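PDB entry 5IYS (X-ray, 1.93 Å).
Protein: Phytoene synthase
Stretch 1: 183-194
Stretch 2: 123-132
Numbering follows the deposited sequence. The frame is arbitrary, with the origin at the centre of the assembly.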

ATOM      1  N   ILE A 183     -17.393  -2.152  -5.578  1.00 30.25           N
ATOM      2  CA  ILE A 183     -17.524  -0.723  -5.314  1.00 30.90           C
ATOM      3  C   ILE A 183     -16.926  -0.464  -3.946  1.00 29.81           C
ATOM      4  O   ILE A 183     -17.437  -0.971  -2.951  1.00 30.46           O
ATOM      5  CB  ILE A 183     -19.002  -0.244  -5.342  1.00 33.16           C
ATOM      6  CG1 ILE A 183     -19.622  -0.536  -6.717  1.00 35.99           C
ATOM      7  CG2 ILE A 183     -19.098   1.252  -5.002  1.00 28.82           C
ATOM      8  CD1 ILE A 183     -21.079  -0.069  -6.863  1.00 37.66           C
ATOM      9  N   TYR A 184     -15.810   0.262  -3.913  1.00 27.03           N
ATOM     10  CA  TYR A 184     -15.238   0.715  -2.642  1.00 27.90           C
ATOM     11  C   TYR A 184     -15.811   2.033  -2.123  1.00 26.02           C
ATOM     12  O   TYR A 184     -15.716   2.349  -0.939  1.00 27.32           O
ATOM     13  CB  TYR A 184     -13.707   0.799  -2.780  1.00 26.30           C
ATOM     14  CG  TYR A 184     -13.068  -0.564  -2.945  1.00 26.73           C
ATOM     15  CD1 TYR A 184     -12.766  -1.352  -1.836  1.00 28.72           C
ATOM     16  CD2 TYR A 184     -12.804  -1.081  -4.215  1.00 26.60           C
ATOM     17  CE1 TYR A 184     -12.192  -2.589  -1.980  1.00 25.54           C
ATOM     18  CE2 TYR A 184     -12.219  -2.322  -4.372  1.00 32.20           C
ATOM     19  CZ  TYR A 184     -11.903  -3.064  -3.246  1.00 36.98           C
ATOM     20  OH  TYR A 184     -11.304  -4.297  -3.396  1.00 41.87           O
ATOM     21  N   LEU A 185     -16.304   2.878  -3.017  1.00 26.16           N
ATOM     22  CA  LEU A 185     -16.964   4.103  -2.578  1.00 28.32           C
ATOM     23  C   LEU A 185     -18.129   3.737  -1.646  1.00 27.72           C
ATOM     24  O   LEU A 185     -18.732   2.678  -1.804  1.00 28.32           O
ATOM     25  CB  LEU A 185     -17.496   4.879  -3.790  1.00 28.89           C
ATOM     26  CG  LEU A 185     -16.468   5.209  -4.871  1.00 29.04           C
ATOM     27  CD1 LEU A 185     -17.168   5.887  -6.056  1.00 28.11           C
ATOM     28  CD2 LEU A 185     -15.342   6.088  -4.323  1.00 25.84           C
ATOM     29  N   THR A 186     -18.358   4.545  -0.617  1.00 26.68           N
ATOM     30  CA  THR A 186     -19.295   4.153   0.415  1.00 26.86           C
ATOM     31  C   THR A 186     -20.739   4.394  -0.015  1.00 29.90           C
ATOM     32  O   THR A 186     -21.038   5.279  -0.824  1.00 27.93           O
ATOM     33  CB  THR A 186     -19.004   4.796   1.781  1.00 28.13           C
ATOM     34  OG1 THR A 186     -19.355   6.185   1.767  1.00 31.21           O
ATOM     35  CG2 THR A 186     -17.525   4.638   2.141  1.00 26.87           C
ATOM     36  N   LYS A 187     -21.621   3.518   0.448  1.00 31.23           N
ATOM     37  CA  LYS A 187     -23.049   3.769   0.274  1.00 33.62           C
ATOM     38  C   LYS A 187     -23.479   5.150   0.755  1.00 34.97           C
ATOM     39  O   LYS A 187     -24.188   5.880   0.061  1.00 37.36           O
ATOM     40  CB  LYS A 187     -23.853   2.662   0.933  1.00 31.02           C
ATOM     41  CG  LYS A 187     -23.764   1.368   0.167  1.00 32.64           C
ATOM     42  CD  LYS A 187     -24.756   0.353   0.719  1.00 39.77           C
ATOM     43  CE  LYS A 187     -24.535  -1.030   0.109  1.00 41.68           C
ATOM     44  NZ  LYS A 187     -25.047  -2.075   1.041  1.00 48.54           N
ATOM     45  N   GLU A 188     -22.940   5.565   1.891  1.00 36.33           N
ATOM     46  CA  GLU A 188     -23.275   6.859   2.445  1.00 36.08           C
ATOM     47  C   GLU A 188     -22.810   8.033   1.592  1.00 37.82           C
ATOM     48  O   GLU A 188     -23.580   8.966   1.341  1.00 35.03           O
ATOM     49  CB  GLU A 188     -22.806   6.924   3.892  1.00 40.50           C
ATOM     50  CG  GLU A 188     -22.117   8.196   4.322  1.00 45.77           C
ATOM     51  CD  GLU A 188     -21.599   8.065   5.743  1.00 52.53           C
ATOM     52  OE1 GLU A 188     -20.371   7.882   5.921  1.00 51.50           O
ATOM     53  OE2 GLU A 188     -22.450   8.017   6.660  1.00 50.01           O
ATOM     54  N   ASP A 189     -21.606   7.924   1.029  1.00 34.24           N
ATOM     55  CA  ASP A 189     -21.120   8.922   0.086  1.00 33.79           C
ATOM     56  C   ASP A 189     -21.930   8.983  -1.205  1.00 32.44           C
ATOM     57  O   ASP A 189     -22.265  10.066  -1.675  1.00 30.71           O
ATOM     58  CB  ASP A 189     -19.630   8.718  -0.194  1.00 31.47           C
ATOM     59  CG  ASP A 189     -18.761   9.260   0.928  1.00 39.43           C
ATOM     60  OD1 ASP A 189     -19.084  10.373   1.401  1.00 37.35           O
ATOM     61  OD2 ASP A 189     -17.753   8.609   1.307  1.00 40.02           O
ATOM     62  N   MET A 190     -22.217   7.825  -1.789  1.00 32.80           N
ATOM     63  CA  MET A 190     -23.024   7.766  -3.003  1.00 36.23           C
ATOM     64  C   MET A 190     -24.376   8.456  -2.819  1.00 38.32           C
ATOM     65  O   MET A 190     -24.791   9.242  -3.673  1.00 38.09           O
ATOM     66  CB  MET A 190     -23.273   6.313  -3.375  1.00 37.17           C
ATOM     67  CG  MET A 190     -22.043   5.454  -3.238  1.00 40.30           C
ATOM     68  SD  MET A 190     -21.749   4.621  -4.801  1.00 51.89           S
ATOM     69  CE  MET A 190     -21.124   6.040  -5.694  1.00 23.60           C
ATOM     70  N   THR A 191     -24.985   8.241  -1.655  1.00 39.27           N
ATOM     71  CA  THR A 191     -26.215   8.939  -1.280  1.00 42.05           C
ATOM     72  C   THR A 191     -26.015  10.448  -1.052  1.00 41.82           C
ATOM     73  O   THR A 191     -26.759  11.259  -1.609  1.00 40.99           O
ATOM     74  CB  THR A 191     -26.877   8.266  -0.065  1.00 43.13           C
ATOM     75  OG1 THR A 191     -27.172   6.899  -0.382  1.00 45.00           O
ATOM     76  CG2 THR A 191     -28.149   8.988   0.333  1.00 43.61           C
ATOM     77  N   ARG A 192     -24.972  10.827  -0.313  1.00 39.49           N
ATOM     78  CA  ARG A 192     -24.712  12.230   0.024  1.00 38.66           C
ATOM     79  C   ARG A 192     -24.506  13.079  -1.236  1.00 40.93           C
ATOM     80  O   ARG A 192     -25.022  14.204  -1.330  1.00 43.25           O
ATOM     81  CB  ARG A 192     -23.522  12.338   0.998  1.00 38.69           C
ATOM     82  CG  ARG A 192     -22.778  13.676   1.010  1.00 40.27           C
ATOM     83  CD  ARG A 192     -21.628  13.684   2.022  1.00 49.94           C
ATOM     84  NE  ARG A 192     -20.917  14.965   2.052  1.00 50.82           N
ATOM     85  CZ  ARG A 192     -19.686  15.132   2.526  1.00 53.36           C
ATOM     86  NH1 ARG A 192     -19.012  14.103   3.029  1.00 48.52           N
ATOM     87  NH2 ARG A 192     -19.113  16.327   2.465  1.00 53.92           N
ATOM     88  N   PHE A 193     -23.821  12.513  -2.231  1.00 37.76           N
ATOM     89  CA  PHE A 193     -23.441  13.272  -3.416  1.00 37.46           C
ATOM     90  C   PHE A 193     -24.371  13.000  -4.598  1.00 37.57           C
ATOM     91  O   PHE A 193     -24.187  13.560  -5.673  1.00 39.43           O
ATOM     92  CB  PHE A 193     -21.969  13.029  -3.792  1.00 35.45           C
ATOM     93  CG  PHE A 193     -20.989  13.599  -2.799  1.00 33.20           C
ATOM     94  CD1 PHE A 193     -20.693  14.957  -2.792  1.00 37.72           C
ATOM     95  CD2 PHE A 193     -20.448  12.794  -1.803  1.00 30.91           C
ATOM     96  CE1 PHE A 193     -19.828  15.506  -1.835  1.00 35.30           C
ATOM     97  CE2 PHE A 193     -19.604  13.327  -0.844  1.00 31.92           C
ATOM     98  CZ  PHE A 193     -19.262  14.667  -0.872  1.00 33.77           C
ATOM     99  N   GLY A 194     -25.346  12.119  -4.402  1.00 37.45           N
ATOM    100  CA  GLY A 194     -26.283  11.758  -5.465  1.00 38.60           C
ATOM    101  C   GLY A 194     -25.633  11.058  -6.645  1.00 38.01           C
ATOM    102  O   GLY A 194     -25.880  11.405  -7.799  1.00 35.39           O
TER
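Stretch 2 (123-132) ETRKDLEEYC

The strongest tie between the two stretches is the salt bridge of Arg-125 with Asp-189. Arg-125 NE lies 2.6 Å from Asp-189 OD2 in a nearly linear hydrogen bond, and a weak second bond joins Arg-125 NH2 to Asp-189 OD1 at 3.1 Å. The carboxylate thus meets the guanidinium at its edge, where the N-H groups point. Arginine suits this place because its side chain is long enough to carry the charge across to a buried acid, although its CA-to-CB bond runs sideways. A second salt bridge, Lys-187 NZ to Glu-123 OE2 at 3.0 Å, lies at the exposed margin; the lysine chain is extended, all t beyond an m chi1, and Glu-123, whose CA-to-CB bond points away, brings its end back to meet it.

Backbone groups join in where the chains come nearest, with Lys-187 CA 4.8 Å from Glu-123 CA. Glu-188 N donates to Glu-123 O at 3.1 Å, and Arg-125 N gives a weak bond to Glu-188 OE1 at 3.3 Å. Both donors are amides in the first turn of a helix, which have no carbonyl of a preceding turn to bind, so each finds an acceptor across the contact.

Each helix also has a threonine cap. In stretch 2, residues 125-132 are helical and Thr-124 OG1 accepts from Asp-127 N at 3.0 Å; in stretch 1, where the helix begins at Lys-187, Thr-186 OG1 accepts from Asp-189 N at 2.9 Å. Threonine's short side chain holds its hydroxyl close to the backbone, where it can accept from the amide three residues further on. The helix axes make an angle of 139° between their N-to-C directions, so they run roughly antiparallel but well splayed, and approach no closer than 10.4 Å. Contact is concentrated around their N-terminal ends and the loop before Lys-187.

Thr-186 serves the packing as well: its methyl CG2 lies 3.4 Å from Thr-124 O and 3.8 Å from Leu-128 CB. Leu-128, buried and directed toward stretch 1, places CD2 3.6 Å from Tyr-184 O. One helical turn on from Asp-127, Tyr-131 brings its ring beside that of Tyr-184, with Tyr-184 CE1 3.6 Å from Tyr-131 CE2. The planes are inclined by 30° and slid apart, centroids 5.7 Å from each other, so the rings barely overlap. At the other end of the contact, Arg-192 NH1 sits over one face of the Arg-125 guanidinium, 4.0 Å from Arg-125 NH2, despite the like charges.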

ATOM      1  N   GLU A 123     -20.569   0.336   3.882  1.00 34.52           N
ATOM      2  CA  GLU A 123     -21.750   1.168   4.067  1.00 34.52           C
ATOM      3  C   GLU A 123     -21.365   2.580   4.492  1.00 33.59           C
ATOM      4  O   GLU A 123     -21.915   3.569   3.990  1.00 33.11           O
ATOM      5  CB  GLU A 123     -22.744   0.513   5.042  1.00 37.41           C
ATOM      6  CG  GLU A 123     -22.692  -1.019   5.011  1.00 43.58           C
ATOM      7  CD  GLU A 123     -24.054  -1.695   4.940  1.00 55.71           C
ATOM      8  OE1 GLU A 123     -24.333  -2.553   5.804  1.00 56.78           O
ATOM      9  OE2 GLU A 123     -24.828  -1.417   3.995  1.00 59.93           O
ATOM     10  N   THR A 124     -20.327   2.693   5.317  1.00 31.96           N
ATOM     11  CA  THR A 124     -19.932   4.007   5.824  1.00 31.39           C
ATOM     12  C   THR A 124     -18.441   4.288   5.556  1.00 31.64           C
ATOM     13  O   THR A 124     -17.696   3.363   5.252  1.00 27.55           O
ATOM     14  CB  THR A 124     -20.186   4.082   7.335  1.00 33.37           C
ATOM     15  OG1 THR A 124     -19.398   3.076   7.973  1.00 31.44           O
ATOM     16  CG2 THR A 124     -21.660   3.785   7.658  1.00 33.72           C
ATOM     17  N   ARG A 125     -17.997   5.523   5.784  1.00 29.58           N
ATOM     18  CA  ARG A 125     -16.574   5.850   5.728  1.00 31.14           C
ATOM     19  C   ARG A 125     -15.814   5.203   6.874  1.00 30.86           C
ATOM     20  O   ARG A 125     -14.641   4.877   6.741  1.00 26.52           O
ATOM     21  CB  ARG A 125     -16.363   7.362   5.770  1.00 32.62           C
ATOM     22  CG  ARG A 125     -16.724   8.046   4.463  1.00 37.78           C
ATOM     23  CD  ARG A 125     -15.788   9.200   4.145  1.00 43.61           C
ATOM     24  NE  ARG A 125     -16.215   9.925   2.947  1.00 42.86           N
ATOM     25  CZ  ARG A 125     -15.776  11.130   2.591  1.00 43.04           C
ATOM     26  NH1 ARG A 125     -14.891  11.776   3.342  1.00 34.84           N
ATOM     27  NH2 ARG A 125     -16.252  11.703   1.490  1.00 41.30           N
ATOM     28  N   LYS A 126     -16.479   5.033   8.011  1.00 29.06           N
ATOM     29  CA  LYS A 126     -15.891   4.246   9.093  1.00 30.89           C
ATOM     30  C   LYS A 126     -15.569   2.828   8.642  1.00 30.25           C
ATOM     31  O   LYS A 126     -14.507   2.279   8.986  1.00 27.22           O
ATOM     32  CB  LYS A 126     -16.846   4.197  10.285  1.00 34.65           C
ATOM     33  CG  LYS A 126     -16.198   3.797  11.601  1.00 37.33           C
ATOM     34  CD  LYS A 126     -16.783   4.635  12.741  1.00 48.57           C
ATOM     35  CE  LYS A 126     -16.638   3.955  14.097  1.00 49.84           C
ATOM     36  NZ  LYS A 126     -17.605   4.487  15.107  1.00 56.05           N
ATOM     37  N   ASP A 127     -16.525   2.209   7.953  1.00 27.07           N
ATOM     38  CA  ASP A 127     -16.317   0.860   7.433  1.00 28.73           C
ATOM     39  C   ASP A 127     -15.128   0.877   6.470  1.00 27.23           C
ATOM     40  O   ASP A 127     -14.284  -0.030   6.469  1.00 28.37           O
ATOM     41  CB  ASP A 127     -17.543   0.340   6.679  1.00 27.13           C
ATOM     42  CG  ASP A 127     -18.717   0.039   7.593  1.00 36.63           C
ATOM     43  OD1 ASP A 127     -18.524  -0.663   8.603  1.00 41.21           O
ATOM     44  OD2 ASP A 127     -19.822   0.553   7.326  1.00 42.63           O
ATOM     45  N   LEU A 128     -15.110   1.880   5.603  1.00 25.50           N
ATOM     46  CA  LEU A 128     -14.065   1.939   4.587  1.00 24.81           C
ATOM     47  C   LEU A 128     -12.715   2.172   5.267  1.00 24.89           C
ATOM     48  O   LEU A 128     -11.704   1.605   4.856  1.00 24.98           O
ATOM     49  CB  LEU A 128     -14.331   3.050   3.565  1.00 24.83           C
ATOM     50  CG  LEU A 128     -13.321   3.199   2.406  1.00 26.36           C
ATOM     51  CD1 LEU A 128     -13.069   1.879   1.657  1.00 17.45           C
ATOM     52  CD2 LEU A 128     -13.757   4.274   1.413  1.00 27.82           C
ATOM     53  N   GLU A 129     -12.705   2.981   6.323  1.00 26.12           N
ATOM     54  CA  GLU A 129     -11.467   3.227   7.062  1.00 26.62           C
ATOM     55  C   GLU A 129     -10.912   1.979   7.775  1.00 26.42           C
ATOM     56  O   GLU A 129      -9.700   1.745   7.818  1.00 21.79           O
ATOM     57  CB  GLU A 129     -11.685   4.402   8.022  1.00 27.88           C
ATOM     58  CG  GLU A 129     -10.716   4.421   9.187  1.00 37.25           C
ATOM     59  CD  GLU A 129     -11.083   5.483  10.208  1.00 49.83           C
ATOM     60  OE1 GLU A 129     -12.290   5.664  10.481  1.00 55.22           O
ATOM     61  OE2 GLU A 129     -10.159   6.158  10.708  1.00 52.10           O
ATOM     62  N   GLU A 130     -11.778   1.152   8.349  1.00 25.86           N
ATOM     63  CA  GLU A 130     -11.315  -0.094   8.981  1.00 24.65           C
ATOM     64  C   GLU A 130     -10.706  -1.004   7.924  1.00 22.60           C
ATOM     65  O   GLU A 130      -9.657  -1.625   8.124  1.00 19.40           O
ATOM     66  CB  GLU A 130     -12.491  -0.809   9.674  1.00 25.18           C
ATOM     67  CG  GLU A 130     -12.794  -0.244  11.053  1.00 33.69           C
ATOM     68  CD  GLU A 130     -11.940  -0.902  12.121  1.00 40.35           C
ATOM     69  OE1 GLU A 130     -11.998  -2.144  12.272  1.00 41.08           O
ATOM     70  OE2 GLU A 130     -11.171  -0.178  12.787  1.00 48.67           O
ATOM     71  N   TYR A 131     -11.360  -1.072   6.777  1.00 19.41           N
ATOM     72  CA  TYR A 131     -10.874  -1.958   5.722  1.00 20.90           C
ATOM     73  C   TYR A 131      -9.499  -1.489   5.225  1.00 23.02           C
ATOM     74  O   TYR A 131      -8.592  -2.313   5.029  1.00 24.79           O
ATOM     75  CB  TYR A 131     -11.878  -2.005   4.578  1.00 19.66           C
ATOM     76  CG  TYR A 131     -11.316  -2.620   3.323  1.00 27.66           C
ATOM     77  CD1 TYR A 131     -11.192  -3.996   3.208  1.00 26.68           C
ATOM     78  CD2 TYR A 131     -10.915  -1.818   2.254  1.00 26.33           C
ATOM     79  CE1 TYR A 131     -10.627  -4.559   2.055  1.00 31.04           C
ATOM     80  CE2 TYR A 131     -10.335  -2.371   1.125  1.00 31.61           C
ATOM     81  CZ  TYR A 131     -10.260  -3.742   1.002  1.00 28.97           C
ATOM     82  OH  TYR A 131      -9.704  -4.292  -0.141  1.00 28.92           O
ATOM     83  N   CYS A 132      -9.329  -0.173   5.076  1.00 21.46           N
ATOM     84  CA  CYS A 132      -8.050   0.378   4.604  1.00 19.07           C
ATOM     85  C   CYS A 132      -6.963   0.055   5.601  1.00 20.45           C
ATOM     86  O   CYS A 132      -5.835  -0.154   5.185  1.00 20.65           O
ATOM     87  CB  CYS A 132      -8.091   1.884   4.397  1.00 20.17           C
ATOM     88  SG  CYS A 132      -9.131   2.440   3.020  1.00 24.61           S
TER